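Side-chain contacts in Non-sulfated chondroitin lyase E66 (Autographa californica nucleopolyhedrovirus, PDB 3VSN), which acts as a viral envelope lyase that cleaves non-sulfated chondroitin and is essential for oral infectivity, perhaps by digesting the chondroitin sulfate barrier of the host midgut: residues A[50-55]-A[306-311]; A[423-428]-A[582-587]; A[211-216]-A[267-272]. All coordinates share one frame; numbering follows the deposited sequence.

Interaction 1. Residues A[50-55]-A[306-311]; sequences AEKVVN and SNVIGN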
loop_
_atom_site.group_PDB
_atom_site.type_symbol
_atom_site.label_atom_id
_atom_site.label_comp_id
_atom_site.label_asym_id
_atom_site.label_seq_id
_atom_site.Cartn_x
_atom_site.Cartn_y
_atom_site.Cartn_z
ATOM N N ALA A 50 10.527 -6.743 6.852
ATOM C CA ALA A 50 9.174 -6.885 7.399
ATOM C C ALA A 50 9.127 -7.704 8.693
ATOM O O ALA A 50 8.506 -7.287 9.670
ATOM C CB ALA A 50 8.235 -7.477 6.352
ATOM N N GLU A 51 9.787 -8.861 8.692
ATOM C CA GLU A 51 9.779 -9.765 9.845
ATOM C C GLU A 51 11.041 -9.566 10.678
ATOM O O GLU A 51 12.148 -9.894 10.234
ATOM C CB GLU A 51 9.642 -11.221 9.379
ATOM C CG GLU A 51 8.345 -11.492 8.625
ATOM C CD GLU A 51 8.356 -12.774 7.804
ATOM O OE1 GLU A 51 9.406 -13.450 7.701
ATOM O OE2 GLU A 51 7.293 -13.103 7.241
ATOM N N LYS A 52 10.873 -9.012 11.877
ATOM C CA LYS A 52 12.007 -8.681 12.742
ATOM C C LYS A 52 11.587 -8.370 14.174
ATOM O O LYS A 52 10.407 -8.144 14.449
ATOM C CB LYS A 52 12.804 -7.496 12.170
ATOM C CG LYS A 52 12.013 -6.203 11.987
ATOM C CD LYS A 52 12.951 -5.043 11.690
ATOM C CE LYS A 52 12.214 -3.713 11.628
ATOM N NZ LYS A 52 11.482 -3.537 10.346
ATOM N N VAL A 53 12.570 -8.373 15.072
ATOM C CA VAL A 53 12.409 -7.890 16.440
ATOM C C VAL A 53 13.389 -6.730 16.633
ATOM O O VAL A 53 14.612 -6.924 16.639
ATOM C CB VAL A 53 12.653 -9.006 17.489
ATOM C CG1 VAL A 53 12.716 -8.433 18.897
ATOM C CG2 VAL A 53 11.567 -10.070 17.405
ATOM N N VAL A 54 12.842 -5.526 16.774
ATOM C CA VAL A 54 13.650 -4.306 16.829
ATOM C C VAL A 54 14.145 -4.031 18.240
ATOM O O VAL A 54 13.387 -4.164 19.203
ATOM C CB VAL A 54 12.862 -3.070 16.339
ATOM C CG1 VAL A 54 13.774 -1.852 16.219
ATOM C CG2 VAL A 54 12.190 -3.354 15.006
ATOM N N ASN A 55 15.414 -3.637 18.343
ATOM C CA ASN A 55 16.017 -3.190 19.599
ATOM C C ASN A 55 15.704 -4.129 20.780
ATOM O O ASN A 55 15.139 -3.700 21.785
ATOM C CB ASN A 55 15.592 -1.739 19.897
ATOM C CG ASN A 55 16.393 -1.103 21.023
ATOM O OD1 ASN A 55 17.567 -1.418 21.230
ATOM N ND2 ASN A 55 15.757 -0.196 21.757
ATOM N N SER A 306 2.058 0.313 7.119
ATOM C CA SER A 306 3.144 -0.657 7.078
ATOM C C SER A 306 4.327 -0.035 7.805
ATOM O O SER A 306 4.693 1.112 7.530
ATOM C CB SER A 306 3.534 -0.977 5.633
ATOM O OG SER A 306 4.796 -1.633 5.583
ATOM N N ASN A 307 4.925 -0.777 8.732
ATOM C CA ASN A 307 6.054 -0.236 9.487
ATOM C C ASN A 307 7.394 -0.279 8.734
ATOM O O ASN A 307 8.426 0.100 9.290
ATOM C CB ASN A 307 6.153 -0.857 10.896
ATOM C CG ASN A 307 6.435 -2.349 10.877
ATOM O OD1 ASN A 307 6.794 -2.926 9.848
ATOM N ND2 ASN A 307 6.279 -2.986 12.032
ATOM N N VAL A 308 7.371 -0.728 7.476
ATOM C CA VAL A 308 8.587 -0.750 6.640
ATOM C C VAL A 308 8.513 0.052 5.329
ATOM O O VAL A 308 9.536 0.557 4.860
ATOM C CB VAL A 308 9.094 -2.187 6.339
ATOM C CG1 VAL A 308 9.613 -2.856 7.604
ATOM C CG2 VAL A 308 8.017 -3.036 5.670
ATOM N N ILE A 309 7.324 0.167 4.738
ATOM C CA ILE A 309 7.191 0.788 3.407
ATOM C C ILE A 309 7.784 2.200 3.338
ATOM O O ILE A 309 8.295 2.610 2.298
ATOM C CB ILE A 309 5.733 0.760 2.881
ATOM C CG1 ILE A 309 5.712 0.853 1.346
ATOM C CG2 ILE A 309 4.898 1.859 3.530
ATOM C CD1 ILE A 309 4.395 0.456 0.705
ATOM N N GLY A 310 7.732 2.930 4.451
ATOM C CA GLY A 310 8.281 4.284 4.510
ATOM C C GLY A 310 9.794 4.325 4.342
ATOM O O GLY A 310 10.358 5.368 4.001
ATOM N N ASN A 311 10.444 3.183 4.577
ATOM C CA ASN A 311 11.901 3.063 4.489
ATOM C C ASN A 311 12.391 2.454 3.174
ATOM O O ASN A 311 13.598 2.283 2.980
ATOM C CB ASN A 311 12.436 2.240 5.673
ATOM C CG ASN A 311 12.021 2.811 7.014
ATOM O OD1 ASN A 311 12.025 4.022 7.208
ATOM N ND2 ASN A 311 11.661 1.937 7.950
HETATM O O HOH W 1 8.974 -4.627 10.846
HETATM O O HOH W 2 10.675 -0.926 10.611
#
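Ala50 and Val308 mark the closest approach of two irregular segments, with 6.2 Å between their CA atoms. Neither segment is helix or strand here. Residues 50-55 lead away from the meeting point. Residues 306-311 turn tightly, and an ST motif supports the bend: Ser306 OG accepts from Ile309 N at 3.2 Å. No direct hydrogen bond joins the two segments.

Val308 carries the apolar part of the contact. Its CB points at the other loop and its two methyls do separate work. CG1 lies 4.1 Å from Ala50 CA, whereas CG2 is the methyl nearer to Ala50 CB. The long side chain of Lys52 slides past Val308 in the opposite direction. Its CG sits between the backbone N and the carbonyl carbon (chi1 59°), and the chain then runs extended until it bends at the last torsion (chi4 -78°). This brings NZ to 3.4 Å from Val308 CG1, a van der Waals contact between an ammonium group and a methyl.

The polar link runs through water. One water accepts from Lys52 NZ at 2.7 Å and donates to Asn307 O at 2.8 Å. A second water also accepts from NZ and lies within hydrogen-bonding distance of Ala50 O and Asn307 OD1. Lys52 NZ further donates to Lys49 O, so several oxygens hold the ammonium in place beside the methyl.

This loop-to-loop contact, apolar at Val308 and water-bridged at Lys52, joins the alpha-helical toroid, after helix 29-48, to the loop leading into strand 318-322. Glu51 points away and forms a salt bridge with Arg194 of helix 189-205. Helix 253-258 lies against both segments: Ala50 touches its Asn257 and Val308 its Ile256. The proton donor Tyr254 belongs to this helix, about 11 Å from Ala50 between side chains.

Interaction 2. Residues A[423-428]-A[582-587]; sequences DTAGAI and NGVKAL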
loop_
_atom_site.group_PDB
_atom_site.type_symbol
_atom_site.label_atom_id
_atom_site.label_comp_id
_atom_site.label_asym_id
_atom_site.label_seq_id
_atom_site.Cartn_x
_atom_site.Cartn_y
_atom_site.Cartn_z
ATOM N N ASP A 423 0.556 19.126 -11.958
ATOM C CA ASP A 423 1.671 19.302 -11.019
ATOM C C ASP A 423 1.304 18.998 -9.569
ATOM O O ASP A 423 1.981 18.218 -8.898
ATOM C CB ASP A 423 2.215 20.731 -11.097
ATOM C CG ASP A 423 3.215 20.916 -12.214
ATOM O OD1 ASP A 423 3.438 19.963 -12.985
ATOM O OD2 ASP A 423 3.778 22.027 -12.319
ATOM N N THR A 424 0.235 19.629 -9.085
ATOM C CA THR A 424 -0.138 19.530 -7.673
ATOM C C THR A 424 -1.525 18.932 -7.452
ATOM O O THR A 424 -1.930 18.712 -6.312
ATOM C CB THR A 424 -0.094 20.910 -6.977
ATOM O OG1 THR A 424 -1.170 21.726 -7.459
ATOM C CG2 THR A 424 1.240 21.617 -7.224
ATOM N N ALA A 425 -2.246 18.668 -8.537
ATOM C CA ALA A 425 -3.622 18.211 -8.428
ATOM C C ALA A 425 -3.884 16.949 -9.235
ATOM O O ALA A 425 -3.230 16.698 -10.244
ATOM C CB ALA A 425 -4.579 19.321 -8.842
ATOM N N GLY A 426 -4.846 16.157 -8.777
ATOM C CA GLY A 426 -5.246 14.943 -9.477
ATOM C C GLY A 426 -6.719 14.668 -9.247
ATOM O O GLY A 426 -7.209 14.787 -8.123
ATOM N N ALA A 427 -7.424 14.314 -10.317
ATOM C CA ALA A 427 -8.834 13.956 -10.228
ATOM C C ALA A 427 -9.049 12.511 -10.650
ATOM O O ALA A 427 -8.365 12.005 -11.541
ATOM C CB ALA A 427 -9.679 14.885 -11.087
ATOM N N ILE A 428 -10.013 11.857 -10.010
ATOM C CA ILE A 428 -10.367 10.486 -10.356
ATOM C C ILE A 428 -11.885 10.352 -10.456
ATOM O O ILE A 428 -12.617 10.833 -9.594
ATOM C CB ILE A 428 -9.726 9.455 -9.388
ATOM C CG1 ILE A 428 -10.098 8.018 -9.782
ATOM C CG2 ILE A 428 -10.070 9.758 -7.931
ATOM C CD1 ILE A 428 -9.204 6.964 -9.159
ATOM N N ASN A 582 -7.410 28.414 -6.525
ATOM C CA ASN A 582 -5.968 28.585 -6.331
ATOM C C ASN A 582 -5.176 28.375 -7.624
ATOM O O ASN A 582 -3.948 28.274 -7.594
ATOM C CB ASN A 582 -5.463 27.610 -5.252
ATOM C CG ASN A 582 -5.494 26.158 -5.713
ATOM O OD1 ASN A 582 -6.115 25.831 -6.727
ATOM N ND2 ASN A 582 -4.820 25.279 -4.971
ATOM N N GLY A 583 -5.880 28.292 -8.752
ATOM C CA GLY A 583 -5.243 28.006 -10.041
ATOM C C GLY A 583 -5.570 26.626 -10.602
ATOM O O GLY A 583 -5.286 26.341 -11.767
ATOM N N VAL A 584 -6.165 25.767 -9.777
ATOM C CA VAL A 584 -6.563 24.422 -10.204
ATOM C C VAL A 584 -8.044 24.416 -10.569
ATOM O O VAL A 584 -8.888 24.842 -9.771
ATOM C CB VAL A 584 -6.315 23.368 -9.094
ATOM C CG1 VAL A 584 -6.893 22.012 -9.489
ATOM C CG2 VAL A 584 -4.826 23.248 -8.776
ATOM N N LYS A 585 -8.345 23.955 -11.782
ATOM C CA LYS A 585 -9.717 23.721 -12.223
ATOM C C LYS A 585 -9.844 22.262 -12.638
ATOM O O LYS A 585 -8.903 21.684 -13.189
ATOM C CB LYS A 585 -10.080 24.616 -13.416
ATOM C CG LYS A 585 -10.273 26.098 -13.101
ATOM C CD LYS A 585 -10.682 26.859 -14.359
ATOM C CE LYS A 585 -10.913 28.346 -14.098
ATOM N NZ LYS A 585 -11.543 29.007 -15.283
ATOM N N ALA A 586 -10.996 21.663 -12.368
ATOM C CA ALA A 586 -11.241 20.294 -12.796
ATOM C C ALA A 586 -12.621 20.171 -13.411
ATOM O O ALA A 586 -13.529 20.938 -13.080
ATOM C CB ALA A 586 -11.078 19.323 -11.632
ATOM N N LEU A 587 -12.772 19.206 -14.311
ATOM C CA LEU A 587 -14.063 18.925 -14.906
ATOM C C LEU A 587 -14.321 17.436 -14.890
ATOM O O LEU A 587 -13.494 16.649 -15.353
ATOM C CB LEU A 587 -14.140 19.447 -16.343
ATOM C CG LEU A 587 -15.519 19.291 -16.996
ATOM C CD1 LEU A 587 -16.527 20.254 -16.377
ATOM C CD2 LEU A 587 -15.424 19.512 -18.495
HETATM O O HOH W 3 -3.141 22.613 -5.650
#
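Ala425 and Val584 point their side chains at each other. Ala425 leads into strand 426-434, and Val584 lies where the chain enters strand 584-589; the two strands belong to different antiparallel sheets. Their CA atoms are 7.1 Å apart, and the space between is filled by one alanine methyl and the fork of one valine. Ala425 CB sits at the mouth of that fork, 3.6 Å from Val584 CG1 and 3.9 Å from CG2. CG1 lies anti to the backbone N (chi1 173°) and CG2 beside it, and both methyls meet the alanine.

Thr424 crosses the same valine obliquely. Its OG1 is 4.2 Å from Val584 CG2, a loose contact between a hydroxyl and a methyl. The hydroxyl has polar partners of its own: it is hydrogen-bonded to Glu597 OE2 of strand 592-597, and a water donates to Thr424 OG1 at 2.8 Å. The same water accepts from Asn582 ND2 at 3.2 Å, bridging the two segments at their beginnings.

The other end of the Asn582 amide is used locally. OD1 accepts from Val584 N at 3.1 Å, which makes an Asx turn. The N-H points well at the oxygen (152°), but the donor is tilted 32° from the carbonyl plane. This turn leads the chain through Gly583, with its positive phi, into strand 584-589.

Farther along, Ala427 and Ala586 also face the opposite strand, and Leu447 of strand 440-449 touches both.

The chemistry is divided in two. The groups between the chains are small and apolar, consistent with the close packing of one sheet on the other; no hydrogen bond joins the two segments directly. The polar groups lie at the edge, where a carboxylate and a water satisfy the threonine hydroxyl beside the buried methyls.

Interaction 3. Residues A[211-216]-A[267-272]; sequences AQIRQE and YYFGDE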
loop_
_atom_site.group_PDB
_atom_site.type_symbol
_atom_site.label_atom_id
_atom_site.label_comp_id
_atom_site.label_asym_id
_atom_site.label_seq_id
_atom_site.Cartn_x
_atom_site.Cartn_y
_atom_site.Cartn_z
ATOM N N ALA A 211 30.561 -14.219 -9.727
ATOM C CA ALA A 211 30.349 -14.651 -11.114
ATOM C C ALA A 211 30.051 -16.149 -11.214
ATOM O O ALA A 211 29.239 -16.565 -12.038
ATOM C CB ALA A 211 31.543 -14.281 -11.985
ATOM N N GLN A 212 30.702 -16.950 -10.369
ATOM C CA GLN A 212 30.461 -18.395 -10.316
ATOM C C GLN A 212 29.090 -18.717 -9.726
ATOM O O GLN A 212 28.333 -19.514 -10.288
ATOM C CB GLN A 212 31.542 -19.108 -9.495
ATOM C CG GLN A 212 32.939 -19.085 -10.091
ATOM C CD GLN A 212 33.903 -19.964 -9.318
ATOM O OE1 GLN A 212 33.983 -21.170 -9.551
ATOM N NE2 GLN A 212 34.640 -19.364 -8.392
ATOM N N ILE A 213 28.788 -18.098 -8.584
ATOM C CA ILE A 213 27.521 -18.305 -7.876
ATOM C C ILE A 213 26.331 -17.950 -8.775
ATOM O O ILE A 213 25.329 -18.669 -8.807
ATOM C CB ILE A 213 27.477 -17.493 -6.557
ATOM C CG1 ILE A 213 28.627 -17.917 -5.632
ATOM C CG2 ILE A 213 26.141 -17.680 -5.848
ATOM C CD1 ILE A 213 29.086 -16.842 -4.669
ATOM N N ARG A 214 26.466 -16.847 -9.508
ATOM C CA ARG A 214 25.461 -16.384 -10.470
ATOM C C ARG A 214 25.000 -17.488 -11.430
ATOM O O ARG A 214 23.808 -17.590 -11.743
ATOM C CB ARG A 214 26.013 -15.181 -11.250
ATOM C CG ARG A 214 25.496 -15.034 -12.674
ATOM C CD ARG A 214 24.428 -13.964 -12.799
ATOM N NE ARG A 214 25.017 -12.629 -12.847
ATOM C CZ ARG A 214 24.404 -11.546 -13.322
ATOM N NH1 ARG A 214 23.171 -11.623 -13.810
ATOM N NH2 ARG A 214 25.034 -10.381 -13.316
ATOM N N GLN A 215 25.943 -18.319 -11.873
ATOM C CA GLN A 215 25.667 -19.340 -12.887
ATOM C C GLN A 215 24.956 -20.588 -12.362
ATOM O O GLN A 215 24.456 -21.394 -13.153
ATOM C CB GLN A 215 26.950 -19.721 -13.639
ATOM C CG GLN A 215 27.472 -18.634 -14.573
ATOM C CD GLN A 215 26.424 -18.139 -15.563
ATOM O OE1 GLN A 215 25.800 -18.929 -16.277
ATOM N NE2 GLN A 215 26.229 -16.824 -15.611
ATOM N N GLU A 216 24.907 -20.751 -11.041
ATOM C CA GLU A 216 24.222 -21.896 -10.433
ATOM C C GLU A 216 22.736 -21.901 -10.776
ATOM O O GLU A 216 22.113 -20.840 -10.871
ATOM C CB GLU A 216 24.401 -21.899 -8.914
ATOM C CG GLU A 216 25.848 -21.967 -8.445
ATOM C CD GLU A 216 25.972 -21.972 -6.932
ATOM O OE1 GLU A 216 25.032 -22.445 -6.257
ATOM O OE2 GLU A 216 27.009 -21.505 -6.417
ATOM N N TYR A 267 23.476 -5.721 -5.232
ATOM C CA TYR A 267 24.892 -5.715 -4.873
ATOM C C TYR A 267 25.613 -6.933 -5.454
ATOM O O TYR A 267 26.663 -6.791 -6.086
ATOM C CB TYR A 267 25.106 -5.655 -3.353
ATOM C CG TYR A 267 26.578 -5.592 -2.992
ATOM C CD1 TYR A 267 27.358 -6.751 -2.955
ATOM C CD2 TYR A 267 27.200 -4.376 -2.727
ATOM C CE1 TYR A 267 28.709 -6.698 -2.658
ATOM C CE2 TYR A 267 28.553 -4.316 -2.422
ATOM C CZ TYR A 267 29.299 -5.480 -2.388
ATOM O OH TYR A 267 30.638 -5.434 -2.086
ATOM N N TYR A 268 25.043 -8.117 -5.227
ATOM C CA TYR A 268 25.615 -9.386 -5.678
ATOM C C TYR A 268 25.778 -9.482 -7.196
ATOM O O TYR A 268 26.853 -9.841 -7.691
ATOM C CB TYR A 268 24.723 -10.558 -5.258
ATOM C CG TYR A 268 24.727 -10.977 -3.801
ATOM C CD1 TYR A 268 25.875 -10.893 -3.009
ATOM C CD2 TYR A 268 23.578 -11.527 -3.234
ATOM C CE1 TYR A 268 25.861 -11.311 -1.682
ATOM C CE2 TYR A 268 23.553 -11.943 -1.914
ATOM C CZ TYR A 268 24.694 -11.834 -1.142
ATOM O OH TYR A 268 24.652 -12.263 0.165
ATOM N N PHE A 269 24.703 -9.183 -7.927
ATOM C CA PHE A 269 24.625 -9.538 -9.345
ATOM C C PHE A 269 24.412 -8.370 -10.317
ATOM O O PHE A 269 24.279 -8.582 -11.523
ATOM C CB PHE A 269 23.585 -10.651 -9.561
ATOM C CG PHE A 269 23.772 -11.841 -8.651
ATOM C CD1 PHE A 269 24.963 -12.568 -8.665
ATOM C CD2 PHE A 269 22.761 -12.236 -7.781
ATOM C CE1 PHE A 269 25.142 -13.656 -7.825
ATOM C CE2 PHE A 269 22.932 -13.328 -6.942
ATOM C CZ PHE A 269 24.127 -14.038 -6.963
ATOM N N GLY A 270 24.392 -7.146 -9.794
ATOM C CA GLY A 270 24.416 -5.949 -10.637
ATOM C C GLY A 270 23.088 -5.239 -10.818
ATOM O O GLY A 270 22.031 -5.755 -10.447
ATOM N N ASP A 271 23.156 -4.055 -11.423
ATOM C CA ASP A 271 22.007 -3.167 -11.593
ATOM C C ASP A 271 20.986 -3.623 -12.639
ATOM O O ASP A 271 19.974 -2.950 -12.837
ATOM C CB ASP A 271 22.486 -1.749 -11.946
ATOM C CG ASP A 271 23.301 -1.106 -10.838
ATOM O OD1 ASP A 271 22.915 -1.222 -9.655
ATOM O OD2 ASP A 271 24.331 -0.472 -11.154
ATOM N N GLU A 272 21.241 -4.751 -13.302
ATOM C CA GLU A 272 20.360 -5.219 -14.373
ATOM C C GLU A 272 19.376 -6.309 -13.946
ATOM O O GLU A 272 18.394 -6.565 -14.645
ATOM C CB GLU A 272 21.175 -5.671 -15.593
ATOM C CG GLU A 272 21.265 -4.634 -16.705
ATOM C CD GLU A 272 22.048 -3.398 -16.306
ATOM O OE1 GLU A 272 21.591 -2.277 -16.628
ATOM O OE2 GLU A 272 23.120 -3.542 -15.674
#
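Phe269 ends helix 262-269 and packs against Ile213 and Arg214 of helix 210-214, joining two helices of the alpha/alpha toroid.

The apolar contacts centre on the phenyl ring. Ile213 CG2 meets it at the edge, near its plane, 4.3 Å from Phe269 CZ. Arg214 CB lies 3.8 Å from both CD1 and CE1. Tyr268 CB covers one ring face. Ile219 and Leu223 of helix 217-225 also touch Phe269, so the ring is buried between helices.

The guanidinium makes a different contact. The Arg214 chain bends at chi2 (102°) and chi3 (79°), which folds its end back along Phe269. Phe269 CB then lies over the centre of one guanidinium face. The ring itself is not stacked on that group, as the two planes are 52° apart.

The polar approach is doubtful in detail. It involves the last carbonyl of the helix, where the chain turns away through Gly270, with its positive phi. Arg214 NH2 is 2.6 Å from Phe269 O, too short and too badly angled to be counted as a hydrogen bond.

In the fold
Along the chain, interaction 3 is nested inside the loop closed by interaction 1, and interaction 2 follows both. Interaction 3 joins two helices of the alpha/alpha toroid, whereas interaction 2 packs two antiparallel sheets of the beta-rich part. Interactions 1 and 2 lie on opposite sides of the chain's centre, and interaction 1 is the nearest to it. Its Ala50 side chain is about 11 Å from that of the proton donor Tyr254; the other two contacts lie away from the annotated sites. The centres of interactions 1 and 3 are 27 Å apart, those of 1 and 2 35 Å, and those of 2 and 3 46 Å. None touches another. They therefore lie in separate regions of the lyase.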